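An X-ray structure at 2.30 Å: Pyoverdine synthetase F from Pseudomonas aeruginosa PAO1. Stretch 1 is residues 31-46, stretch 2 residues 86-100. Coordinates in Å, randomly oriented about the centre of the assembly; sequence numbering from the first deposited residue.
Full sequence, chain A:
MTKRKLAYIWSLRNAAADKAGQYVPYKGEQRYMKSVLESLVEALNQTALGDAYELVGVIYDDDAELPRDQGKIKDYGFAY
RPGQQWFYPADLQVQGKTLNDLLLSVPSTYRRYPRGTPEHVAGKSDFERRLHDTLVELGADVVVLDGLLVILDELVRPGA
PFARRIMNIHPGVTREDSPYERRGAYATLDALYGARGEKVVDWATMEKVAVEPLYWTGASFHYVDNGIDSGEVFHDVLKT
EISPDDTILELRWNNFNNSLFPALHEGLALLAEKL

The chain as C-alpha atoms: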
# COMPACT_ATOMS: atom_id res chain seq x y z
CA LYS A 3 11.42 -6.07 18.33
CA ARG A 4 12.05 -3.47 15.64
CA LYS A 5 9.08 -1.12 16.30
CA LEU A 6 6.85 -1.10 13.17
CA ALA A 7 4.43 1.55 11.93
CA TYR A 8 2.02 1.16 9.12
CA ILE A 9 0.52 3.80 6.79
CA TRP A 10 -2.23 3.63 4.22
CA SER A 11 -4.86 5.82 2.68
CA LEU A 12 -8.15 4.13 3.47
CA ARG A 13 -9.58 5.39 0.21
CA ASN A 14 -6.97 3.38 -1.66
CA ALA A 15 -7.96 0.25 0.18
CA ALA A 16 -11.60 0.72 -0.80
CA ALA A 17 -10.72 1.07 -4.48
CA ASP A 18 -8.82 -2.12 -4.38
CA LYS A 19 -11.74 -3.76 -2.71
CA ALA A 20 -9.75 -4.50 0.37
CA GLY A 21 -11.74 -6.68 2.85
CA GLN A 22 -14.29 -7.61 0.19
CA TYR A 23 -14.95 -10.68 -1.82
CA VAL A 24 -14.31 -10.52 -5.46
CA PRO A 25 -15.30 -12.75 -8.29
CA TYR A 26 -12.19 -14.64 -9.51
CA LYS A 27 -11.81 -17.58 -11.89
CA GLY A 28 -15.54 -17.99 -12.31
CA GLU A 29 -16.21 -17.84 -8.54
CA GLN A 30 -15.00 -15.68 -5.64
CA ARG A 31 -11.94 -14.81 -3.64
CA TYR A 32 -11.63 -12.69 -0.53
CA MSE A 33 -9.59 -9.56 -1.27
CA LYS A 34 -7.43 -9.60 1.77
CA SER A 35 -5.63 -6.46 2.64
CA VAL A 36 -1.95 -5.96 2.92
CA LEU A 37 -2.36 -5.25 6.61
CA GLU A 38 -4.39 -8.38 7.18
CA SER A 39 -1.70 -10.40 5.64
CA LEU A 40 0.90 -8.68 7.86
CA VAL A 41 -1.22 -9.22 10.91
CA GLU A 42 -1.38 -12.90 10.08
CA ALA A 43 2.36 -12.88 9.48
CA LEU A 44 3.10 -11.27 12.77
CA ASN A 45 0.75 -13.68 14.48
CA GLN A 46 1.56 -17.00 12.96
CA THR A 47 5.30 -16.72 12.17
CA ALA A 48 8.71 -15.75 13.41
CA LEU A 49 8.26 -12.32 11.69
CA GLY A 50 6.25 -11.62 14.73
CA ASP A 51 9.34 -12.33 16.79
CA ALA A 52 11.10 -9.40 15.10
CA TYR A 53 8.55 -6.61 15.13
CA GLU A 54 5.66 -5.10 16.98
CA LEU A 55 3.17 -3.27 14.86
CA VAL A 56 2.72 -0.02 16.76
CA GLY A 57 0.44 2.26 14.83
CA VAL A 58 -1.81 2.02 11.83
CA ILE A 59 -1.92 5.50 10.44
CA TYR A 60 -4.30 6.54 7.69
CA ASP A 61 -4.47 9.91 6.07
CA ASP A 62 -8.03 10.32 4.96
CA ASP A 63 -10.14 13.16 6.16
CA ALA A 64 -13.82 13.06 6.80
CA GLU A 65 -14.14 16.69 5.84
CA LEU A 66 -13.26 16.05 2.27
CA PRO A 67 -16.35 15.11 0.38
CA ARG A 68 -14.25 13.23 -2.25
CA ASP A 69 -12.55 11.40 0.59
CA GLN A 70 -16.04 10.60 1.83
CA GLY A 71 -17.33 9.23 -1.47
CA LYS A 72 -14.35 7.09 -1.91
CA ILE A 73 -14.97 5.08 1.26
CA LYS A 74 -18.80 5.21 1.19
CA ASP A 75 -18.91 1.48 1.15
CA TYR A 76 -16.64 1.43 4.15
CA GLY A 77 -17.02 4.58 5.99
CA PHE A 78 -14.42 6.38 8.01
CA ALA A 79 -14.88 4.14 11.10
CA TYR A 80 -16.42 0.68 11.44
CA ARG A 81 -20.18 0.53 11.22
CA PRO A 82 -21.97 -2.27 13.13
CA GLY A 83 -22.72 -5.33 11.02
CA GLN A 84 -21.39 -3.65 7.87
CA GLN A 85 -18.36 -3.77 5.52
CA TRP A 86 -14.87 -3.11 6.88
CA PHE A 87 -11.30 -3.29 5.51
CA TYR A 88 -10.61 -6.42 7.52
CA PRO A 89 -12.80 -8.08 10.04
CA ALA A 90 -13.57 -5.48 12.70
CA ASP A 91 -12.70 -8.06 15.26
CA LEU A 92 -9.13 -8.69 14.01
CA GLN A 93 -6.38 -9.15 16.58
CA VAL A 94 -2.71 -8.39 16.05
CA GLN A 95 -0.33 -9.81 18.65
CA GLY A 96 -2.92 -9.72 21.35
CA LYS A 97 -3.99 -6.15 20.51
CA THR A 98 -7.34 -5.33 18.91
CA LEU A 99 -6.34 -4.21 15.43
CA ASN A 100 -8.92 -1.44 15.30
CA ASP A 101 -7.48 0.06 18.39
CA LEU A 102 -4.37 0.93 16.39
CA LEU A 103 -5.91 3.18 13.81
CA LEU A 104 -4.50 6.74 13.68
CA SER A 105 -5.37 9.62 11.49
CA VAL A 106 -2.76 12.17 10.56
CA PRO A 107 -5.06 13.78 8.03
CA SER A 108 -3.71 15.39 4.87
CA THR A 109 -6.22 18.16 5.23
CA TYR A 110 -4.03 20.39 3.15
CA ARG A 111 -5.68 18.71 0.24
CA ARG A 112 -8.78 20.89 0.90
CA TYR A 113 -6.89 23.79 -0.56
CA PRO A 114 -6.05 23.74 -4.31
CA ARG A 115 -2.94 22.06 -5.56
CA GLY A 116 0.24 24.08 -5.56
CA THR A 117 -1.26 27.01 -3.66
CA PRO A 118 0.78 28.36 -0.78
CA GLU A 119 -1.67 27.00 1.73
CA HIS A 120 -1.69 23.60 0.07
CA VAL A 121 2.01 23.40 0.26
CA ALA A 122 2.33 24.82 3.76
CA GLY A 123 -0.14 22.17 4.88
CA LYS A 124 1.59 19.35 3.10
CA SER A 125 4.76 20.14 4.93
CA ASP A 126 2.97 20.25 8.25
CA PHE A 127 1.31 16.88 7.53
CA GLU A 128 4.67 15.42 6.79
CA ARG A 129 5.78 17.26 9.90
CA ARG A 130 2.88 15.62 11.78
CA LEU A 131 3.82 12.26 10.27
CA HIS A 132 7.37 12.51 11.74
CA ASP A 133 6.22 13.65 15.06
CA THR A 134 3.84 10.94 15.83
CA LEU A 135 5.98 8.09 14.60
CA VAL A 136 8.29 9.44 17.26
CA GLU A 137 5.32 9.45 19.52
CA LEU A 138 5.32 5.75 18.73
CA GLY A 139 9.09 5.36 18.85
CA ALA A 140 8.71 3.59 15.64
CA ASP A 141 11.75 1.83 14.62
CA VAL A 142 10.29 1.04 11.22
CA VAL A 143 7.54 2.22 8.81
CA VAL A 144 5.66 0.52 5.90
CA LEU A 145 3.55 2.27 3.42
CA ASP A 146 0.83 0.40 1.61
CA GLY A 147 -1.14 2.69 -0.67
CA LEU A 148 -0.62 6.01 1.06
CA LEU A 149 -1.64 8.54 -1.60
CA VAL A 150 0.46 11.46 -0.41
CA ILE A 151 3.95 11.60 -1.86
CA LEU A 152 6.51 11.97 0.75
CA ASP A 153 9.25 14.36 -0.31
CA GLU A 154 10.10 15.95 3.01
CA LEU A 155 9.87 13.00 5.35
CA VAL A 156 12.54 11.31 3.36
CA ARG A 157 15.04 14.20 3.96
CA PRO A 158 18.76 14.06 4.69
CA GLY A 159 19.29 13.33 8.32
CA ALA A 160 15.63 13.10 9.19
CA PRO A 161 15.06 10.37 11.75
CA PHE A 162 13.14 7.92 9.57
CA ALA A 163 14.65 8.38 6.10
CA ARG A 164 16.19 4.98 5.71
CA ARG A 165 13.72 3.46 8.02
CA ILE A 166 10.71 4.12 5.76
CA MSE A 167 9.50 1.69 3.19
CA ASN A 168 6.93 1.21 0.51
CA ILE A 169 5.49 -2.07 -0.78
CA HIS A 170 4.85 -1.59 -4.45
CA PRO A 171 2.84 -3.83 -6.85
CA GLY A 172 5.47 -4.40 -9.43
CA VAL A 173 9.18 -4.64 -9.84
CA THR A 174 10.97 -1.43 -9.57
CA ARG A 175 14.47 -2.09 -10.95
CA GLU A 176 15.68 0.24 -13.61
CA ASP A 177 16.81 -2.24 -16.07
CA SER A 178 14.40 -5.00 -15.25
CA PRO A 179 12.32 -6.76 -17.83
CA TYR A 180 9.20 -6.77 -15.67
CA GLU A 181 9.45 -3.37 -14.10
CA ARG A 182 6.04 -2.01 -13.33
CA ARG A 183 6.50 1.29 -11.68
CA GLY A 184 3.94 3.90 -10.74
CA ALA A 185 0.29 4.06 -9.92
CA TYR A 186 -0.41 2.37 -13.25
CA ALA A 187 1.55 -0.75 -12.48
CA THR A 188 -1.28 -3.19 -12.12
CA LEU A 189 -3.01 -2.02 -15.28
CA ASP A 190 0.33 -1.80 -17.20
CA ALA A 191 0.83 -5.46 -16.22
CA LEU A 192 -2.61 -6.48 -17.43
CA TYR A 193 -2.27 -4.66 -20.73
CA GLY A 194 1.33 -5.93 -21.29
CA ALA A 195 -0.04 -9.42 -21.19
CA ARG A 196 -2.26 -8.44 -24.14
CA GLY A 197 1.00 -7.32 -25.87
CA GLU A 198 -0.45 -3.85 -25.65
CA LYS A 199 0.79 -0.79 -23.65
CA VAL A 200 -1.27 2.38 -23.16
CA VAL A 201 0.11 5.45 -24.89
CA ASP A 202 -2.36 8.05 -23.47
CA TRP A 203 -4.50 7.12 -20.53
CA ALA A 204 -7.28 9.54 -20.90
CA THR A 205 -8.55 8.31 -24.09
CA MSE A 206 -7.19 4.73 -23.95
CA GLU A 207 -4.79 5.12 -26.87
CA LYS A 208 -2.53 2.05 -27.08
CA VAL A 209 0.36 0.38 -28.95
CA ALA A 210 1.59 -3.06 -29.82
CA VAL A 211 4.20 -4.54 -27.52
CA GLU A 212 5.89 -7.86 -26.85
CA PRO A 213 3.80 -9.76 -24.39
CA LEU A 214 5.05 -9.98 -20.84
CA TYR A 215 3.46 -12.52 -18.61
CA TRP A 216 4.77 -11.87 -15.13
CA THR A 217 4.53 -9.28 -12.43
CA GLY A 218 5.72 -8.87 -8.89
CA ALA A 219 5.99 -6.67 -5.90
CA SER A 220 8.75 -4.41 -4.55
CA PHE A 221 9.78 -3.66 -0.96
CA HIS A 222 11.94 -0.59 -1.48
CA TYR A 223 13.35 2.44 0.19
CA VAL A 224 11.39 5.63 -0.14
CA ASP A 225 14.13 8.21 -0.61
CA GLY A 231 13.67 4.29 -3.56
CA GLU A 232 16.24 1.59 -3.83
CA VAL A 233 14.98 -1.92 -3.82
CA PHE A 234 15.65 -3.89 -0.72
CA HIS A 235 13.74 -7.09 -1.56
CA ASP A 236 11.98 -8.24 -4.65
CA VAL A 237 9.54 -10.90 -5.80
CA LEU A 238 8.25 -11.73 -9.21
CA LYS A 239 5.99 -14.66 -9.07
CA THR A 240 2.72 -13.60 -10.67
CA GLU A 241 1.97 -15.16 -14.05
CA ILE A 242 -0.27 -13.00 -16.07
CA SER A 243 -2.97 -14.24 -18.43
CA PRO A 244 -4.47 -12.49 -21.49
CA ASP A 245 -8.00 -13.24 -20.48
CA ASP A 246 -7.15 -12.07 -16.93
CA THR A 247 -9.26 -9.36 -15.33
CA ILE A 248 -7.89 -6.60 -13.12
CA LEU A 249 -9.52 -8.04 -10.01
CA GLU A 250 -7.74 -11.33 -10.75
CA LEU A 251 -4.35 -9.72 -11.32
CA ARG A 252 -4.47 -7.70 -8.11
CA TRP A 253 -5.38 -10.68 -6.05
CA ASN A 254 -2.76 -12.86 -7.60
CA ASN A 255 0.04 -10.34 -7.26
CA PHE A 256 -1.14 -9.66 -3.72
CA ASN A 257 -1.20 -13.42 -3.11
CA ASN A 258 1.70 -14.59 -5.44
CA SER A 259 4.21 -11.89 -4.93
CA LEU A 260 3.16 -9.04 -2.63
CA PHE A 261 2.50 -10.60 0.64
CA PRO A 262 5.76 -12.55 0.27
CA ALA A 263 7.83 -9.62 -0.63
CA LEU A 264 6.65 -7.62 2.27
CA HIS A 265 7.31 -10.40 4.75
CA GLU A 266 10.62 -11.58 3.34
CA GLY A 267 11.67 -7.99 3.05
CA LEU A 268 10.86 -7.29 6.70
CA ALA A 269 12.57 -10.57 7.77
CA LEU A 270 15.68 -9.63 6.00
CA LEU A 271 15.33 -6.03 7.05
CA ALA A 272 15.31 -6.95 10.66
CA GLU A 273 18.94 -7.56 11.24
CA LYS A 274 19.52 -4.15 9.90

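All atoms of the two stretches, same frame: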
# COMPACT_ATOMS: atom_id res chain seq x y z
N ARG A 31 -13.12 -14.70 -4.41
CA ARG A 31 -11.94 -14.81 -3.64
C ARG A 31 -12.07 -13.62 -2.68
O ARG A 31 -12.53 -12.58 -3.02
CB ARG A 31 -10.73 -14.60 -4.53
CG ARG A 31 -9.64 -15.65 -4.54
CD ARG A 31 -10.13 -16.94 -5.12
NE ARG A 31 -9.16 -17.97 -5.40
CZ ARG A 31 -9.49 -19.13 -5.93
NH1 ARG A 31 -10.72 -19.36 -6.26
NH2 ARG A 31 -8.62 -20.06 -6.12
N TYR A 32 -11.61 -13.77 -1.48
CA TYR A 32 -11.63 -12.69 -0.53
C TYR A 32 -10.43 -11.78 -0.74
O TYR A 32 -9.34 -12.20 -0.68
CB TYR A 32 -11.63 -13.26 0.88
CG TYR A 32 -11.46 -12.26 1.96
CD1 TYR A 32 -12.52 -11.52 2.43
CD2 TYR A 32 -10.26 -12.06 2.51
CE1 TYR A 32 -12.36 -10.61 3.40
CE2 TYR A 32 -10.09 -11.17 3.47
CZ TYR A 32 -11.14 -10.45 3.93
OH TYR A 32 -10.84 -9.58 4.88
N MSE A 33 -10.66 -10.50 -0.99
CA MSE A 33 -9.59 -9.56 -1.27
C MSE A 33 -9.00 -9.10 0.01
O MSE A 33 -9.42 -8.12 0.55
CB MSE A 33 -10.09 -8.35 -2.03
CG MSE A 33 -9.07 -7.38 -2.56
SE MSE A 33 -7.69 -8.09 -3.69
CE MSE A 33 -8.50 -7.88 -5.38
N LYS A 34 -8.06 -9.86 0.52
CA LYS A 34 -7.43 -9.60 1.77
C LYS A 34 -6.54 -8.41 1.63
O LYS A 34 -5.97 -8.24 0.62
CB LYS A 34 -6.62 -10.81 2.18
CG LYS A 34 -6.02 -10.80 3.55
CD LYS A 34 -4.99 -11.87 3.67
CE LYS A 34 -5.57 -13.22 4.02
NZ LYS A 34 -4.61 -14.32 4.24
N SER A 35 -6.49 -7.58 2.64
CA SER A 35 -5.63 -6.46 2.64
C SER A 35 -4.20 -6.79 2.94
O SER A 35 -3.87 -7.82 3.38
CB SER A 35 -6.11 -5.43 3.60
OG SER A 35 -5.87 -5.76 4.88
N VAL A 36 -3.34 -5.86 2.61
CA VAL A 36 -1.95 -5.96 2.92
C VAL A 36 -1.73 -6.01 4.42
O VAL A 36 -0.89 -6.72 4.84
CB VAL A 36 -1.17 -4.83 2.33
CG1 VAL A 36 0.26 -4.91 2.75
CG2 VAL A 36 -1.26 -4.88 0.85
N LEU A 37 -2.44 -5.22 5.19
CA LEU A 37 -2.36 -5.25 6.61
C LEU A 37 -2.85 -6.56 7.20
O LEU A 37 -2.27 -7.06 8.07
CB LEU A 37 -3.10 -4.07 7.20
CG LEU A 37 -2.99 -3.81 8.69
CD1 LEU A 37 -1.60 -3.39 9.02
CD2 LEU A 37 -3.98 -2.80 9.22
N GLU A 38 -3.91 -7.11 6.68
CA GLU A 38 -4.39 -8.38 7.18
C GLU A 38 -3.37 -9.47 6.97
O GLU A 38 -3.21 -10.28 7.80
CB GLU A 38 -5.72 -8.78 6.58
CG GLU A 38 -6.33 -9.92 7.33
CD GLU A 38 -7.75 -10.13 7.01
OE1 GLU A 38 -8.22 -9.56 6.09
OE2 GLU A 38 -8.42 -10.87 7.68
N SER A 39 -2.70 -9.46 5.84
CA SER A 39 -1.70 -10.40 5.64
C SER A 39 -0.55 -10.23 6.63
O SER A 39 -0.07 -11.19 7.06
CB SER A 39 -1.20 -10.42 4.20
OG SER A 39 -0.78 -11.68 3.93
N LEU A 40 -0.13 -9.02 6.90
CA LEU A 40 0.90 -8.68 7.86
C LEU A 40 0.52 -9.02 9.28
O LEU A 40 1.31 -9.42 10.02
CB LEU A 40 1.30 -7.23 7.73
CG LEU A 40 2.47 -6.68 8.44
CD1 LEU A 40 3.68 -7.42 8.02
CD2 LEU A 40 2.65 -5.23 8.13
N VAL A 41 -0.72 -8.81 9.62
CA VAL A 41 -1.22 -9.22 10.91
C VAL A 41 -1.13 -10.74 11.05
O VAL A 41 -0.63 -11.20 11.99
CB VAL A 41 -2.63 -8.68 11.17
CG1 VAL A 41 -3.27 -9.36 12.34
CG2 VAL A 41 -2.57 -7.21 11.37
N GLU A 42 -1.54 -11.48 10.06
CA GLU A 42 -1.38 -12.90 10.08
C GLU A 42 0.10 -13.33 10.14
O GLU A 42 0.39 -14.27 10.78
CB GLU A 42 -2.00 -13.48 8.86
CG GLU A 42 -3.47 -13.24 8.80
CD GLU A 42 -4.09 -13.63 7.52
OE1 GLU A 42 -5.28 -13.72 7.52
OE2 GLU A 42 -3.41 -13.85 6.58
N ALA A 43 0.97 -12.62 9.45
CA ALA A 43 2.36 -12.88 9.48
C ALA A 43 2.93 -12.64 10.84
O ALA A 43 3.61 -13.46 11.33
CB ALA A 43 3.08 -12.02 8.49
N LEU A 44 2.65 -11.51 11.44
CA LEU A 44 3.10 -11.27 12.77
C LEU A 44 2.51 -12.30 13.74
O LEU A 44 3.13 -12.61 14.68
CB LEU A 44 2.82 -9.85 13.23
CG LEU A 44 3.45 -8.65 12.57
CD1 LEU A 44 2.99 -7.36 13.14
CD2 LEU A 44 4.95 -8.67 12.40
N ASN A 45 1.27 -12.69 13.58
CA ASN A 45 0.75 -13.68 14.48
C ASN A 45 1.28 -15.09 14.33
O ASN A 45 1.83 -15.62 15.19
CB ASN A 45 -0.77 -13.77 14.32
CG ASN A 45 -1.51 -12.58 14.84
OD1 ASN A 45 -1.16 -11.99 15.81
ND2 ASN A 45 -2.58 -12.27 14.21
N GLN A 46 1.18 -15.65 13.16
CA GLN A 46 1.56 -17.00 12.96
C GLN A 46 3.04 -17.36 12.60
O GLN A 46 3.31 -18.47 12.35
CB GLN A 46 0.65 -17.59 11.87
CG GLN A 46 1.00 -17.11 10.46
CD GLN A 46 0.02 -17.47 9.37
OE1 GLN A 46 -0.97 -18.11 9.64
NE2 GLN A 46 0.30 -17.08 8.14
N TRP A 86 -16.07 -3.70 6.31
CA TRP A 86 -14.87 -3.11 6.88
C TRP A 86 -13.66 -3.63 6.12
O TRP A 86 -13.74 -4.63 5.53
CB TRP A 86 -14.78 -3.36 8.39
CG TRP A 86 -13.79 -2.52 9.14
CD1 TRP A 86 -12.85 -2.98 9.92
CD2 TRP A 86 -13.62 -1.10 9.10
NE1 TRP A 86 -12.12 -1.98 10.41
CE2 TRP A 86 -12.56 -0.80 9.91
CE3 TRP A 86 -14.28 -0.06 8.48
CZ2 TRP A 86 -12.15 0.47 10.15
CZ3 TRP A 86 -13.86 1.18 8.70
CH2 TRP A 86 -12.82 1.44 9.53
N PHE A 87 -12.55 -2.94 6.22
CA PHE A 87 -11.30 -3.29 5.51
C PHE A 87 -10.62 -4.66 5.82
O PHE A 87 -9.77 -5.06 5.12
CB PHE A 87 -10.29 -2.18 5.69
CG PHE A 87 -10.75 -0.88 5.21
CD1 PHE A 87 -11.54 -0.10 5.97
CD2 PHE A 87 -10.42 -0.45 4.00
CE1 PHE A 87 -12.00 1.09 5.53
CE2 PHE A 87 -10.86 0.73 3.54
CZ PHE A 87 -11.66 1.50 4.31
N TYR A 88 -11.01 -5.20 6.92
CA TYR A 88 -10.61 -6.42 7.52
C TYR A 88 -11.71 -6.74 8.54
O TYR A 88 -12.55 -5.94 8.81
CB TYR A 88 -9.21 -6.32 8.17
CG TYR A 88 -9.03 -5.18 9.11
CD1 TYR A 88 -9.66 -5.16 10.30
CD2 TYR A 88 -8.27 -4.12 8.80
CE1 TYR A 88 -9.52 -4.13 11.15
CE2 TYR A 88 -8.13 -3.09 9.64
CZ TYR A 88 -8.76 -3.10 10.82
OH TYR A 88 -8.63 -2.08 11.69
N PRO A 89 -11.72 -7.94 9.09
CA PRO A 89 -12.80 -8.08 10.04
C PRO A 89 -12.61 -7.18 11.22
O PRO A 89 -11.63 -7.32 11.84
CB PRO A 89 -12.66 -9.50 10.49
CG PRO A 89 -12.02 -10.17 9.39
CD PRO A 89 -11.11 -9.21 8.77
N ALA A 90 -13.62 -6.44 11.60
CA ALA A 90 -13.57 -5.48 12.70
C ALA A 90 -13.08 -6.10 13.99
O ALA A 90 -12.54 -5.40 14.82
CB ALA A 90 -14.90 -4.87 12.91
N ASP A 91 -13.21 -7.39 14.11
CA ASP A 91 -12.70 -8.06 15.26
C ASP A 91 -11.21 -8.52 15.15
O ASP A 91 -10.76 -9.12 16.07
CB ASP A 91 -13.65 -9.19 15.59
CG ASP A 91 -13.76 -10.16 14.50
OD1 ASP A 91 -12.76 -10.30 13.84
OD2 ASP A 91 -14.79 -10.81 14.30
N LEU A 92 -10.45 -8.14 14.14
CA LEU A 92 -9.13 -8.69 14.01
C LEU A 92 -8.22 -8.38 15.17
O LEU A 92 -8.25 -7.30 15.67
CB LEU A 92 -8.51 -8.23 12.69
CG LEU A 92 -7.26 -8.92 12.17
CD1 LEU A 92 -7.40 -10.41 12.30
CD2 LEU A 92 -6.97 -8.54 10.74
N GLN A 93 -7.35 -9.32 15.50
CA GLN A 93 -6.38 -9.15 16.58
C GLN A 93 -4.94 -9.20 16.08
O GLN A 93 -4.61 -10.07 15.35
CB GLN A 93 -6.51 -10.25 17.61
CG GLN A 93 -7.88 -10.87 17.74
CD GLN A 93 -8.27 -11.75 16.58
OE1 GLN A 93 -7.77 -11.58 15.47
NE2 GLN A 93 -9.17 -12.66 16.82
N VAL A 94 -4.09 -8.27 16.45
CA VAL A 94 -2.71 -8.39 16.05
C VAL A 94 -1.89 -8.51 17.30
O VAL A 94 -1.91 -7.57 18.06
CB VAL A 94 -2.16 -7.17 15.30
CG1 VAL A 94 -2.47 -5.89 16.03
CG2 VAL A 94 -0.67 -7.29 15.11
N GLN A 95 -1.19 -9.61 17.50
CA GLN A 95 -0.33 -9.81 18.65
C GLN A 95 -1.05 -9.50 19.93
O GLN A 95 -0.60 -8.69 20.67
CB GLN A 95 0.93 -8.98 18.56
CG GLN A 95 1.98 -9.41 19.58
CD GLN A 95 2.00 -8.61 20.87
OE1 GLN A 95 1.25 -7.67 21.04
NE2 GLN A 95 2.83 -9.04 21.80
N GLY A 96 -2.22 -10.07 20.14
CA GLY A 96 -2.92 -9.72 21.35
C GLY A 96 -3.25 -8.25 21.53
O GLY A 96 -3.12 -7.77 22.61
N LYS A 97 -3.59 -7.53 20.47
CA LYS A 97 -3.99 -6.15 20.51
C LYS A 97 -5.13 -6.12 19.50
O LYS A 97 -5.00 -6.68 18.42
CB LYS A 97 -2.92 -5.20 19.99
CG LYS A 97 -1.56 -5.25 20.63
CD LYS A 97 -0.70 -4.12 20.07
CE LYS A 97 0.76 -4.20 20.48
NZ LYS A 97 1.49 -2.96 20.22
N THR A 98 -6.23 -5.47 19.81
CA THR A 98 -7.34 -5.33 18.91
C THR A 98 -6.79 -4.52 17.77
O THR A 98 -6.25 -3.51 18.01
CB THR A 98 -8.46 -4.56 19.61
OG1 THR A 98 -8.87 -5.24 20.77
CG2 THR A 98 -9.58 -4.41 18.77
N LEU A 99 -6.93 -4.95 16.53
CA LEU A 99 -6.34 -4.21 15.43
C LEU A 99 -6.90 -2.83 15.24
O LEU A 99 -6.15 -1.92 14.96
CB LEU A 99 -6.36 -4.98 14.13
CG LEU A 99 -5.93 -4.23 12.92
CD1 LEU A 99 -4.45 -4.24 12.68
CD2 LEU A 99 -6.54 -4.88 11.76
N ASN A 100 -8.20 -2.73 15.41
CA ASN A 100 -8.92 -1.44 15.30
C ASN A 100 -8.47 -0.38 16.29
O ASN A 100 -8.45 0.76 15.99
CB ASN A 100 -10.40 -1.65 15.35
CG ASN A 100 -10.90 -2.23 14.10
OD1 ASN A 100 -10.89 -1.57 13.11
ND2 ASN A 100 -11.30 -3.48 14.12

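Two hydrogen bonds, both made by the side-chain amide of N45, tie the last turn of helix 36-46 to the irregular segment 86-100. Backbone Q95 N donates to N45 OD1 (2.9 Å, nearly linear), while N45 ND2 donates to Q93 O (3.2 Å, also nearly straight). One carboxamide thus satisfies an acceptor and a donor of the extended chain on the two sides of V94, much as a neighbouring strand would. The chain folds back on itself just beyond, V94 N donating to K97 O (2.7 Å) and K97 N returning a weak bond to V94 O (2.9 Å); G96, inside this reversal, has positive phi, which glycine tolerates easily.

At the other end of the helix, S35 is the N-cap: its OG accepts from E38 N (3.0 Å), satisfying an amide that has no helical carbonyl to bond. The E38 carboxylate is held by Y32, whose OH donates to E38 OE1 (2.9 Å). So placed, it meets stretch 2 through van der Waals contact, E38 OE2 lying 3.3 Å from P89 CD. The type I turn P89-L92, closed by L92 N to P89 O (2.7 Å), carries the chain from there to L92, whose CD2 packs 3.7 Å from E38 CG.

Between these polar ends the contact is apolar. V41, one helical turn before N45, is central: its CG1 lies 4.0 Å from L92 CG and 3.8 Å from V94 CB, and its CG2 lies 3.8 Å from L99 CD1. L37 CD2 reaches the same L99 CD1 (3.8 Å) and approaches Y88 CE2 obliquely (4.2 Å). L44 CD1 extends the patch to V94 CG2 (4.2 Å). L37, V41 and L44 follow the helical repeat, so all three point toward stretch 2. Altogether 532 Å² is buried, summed over both sides.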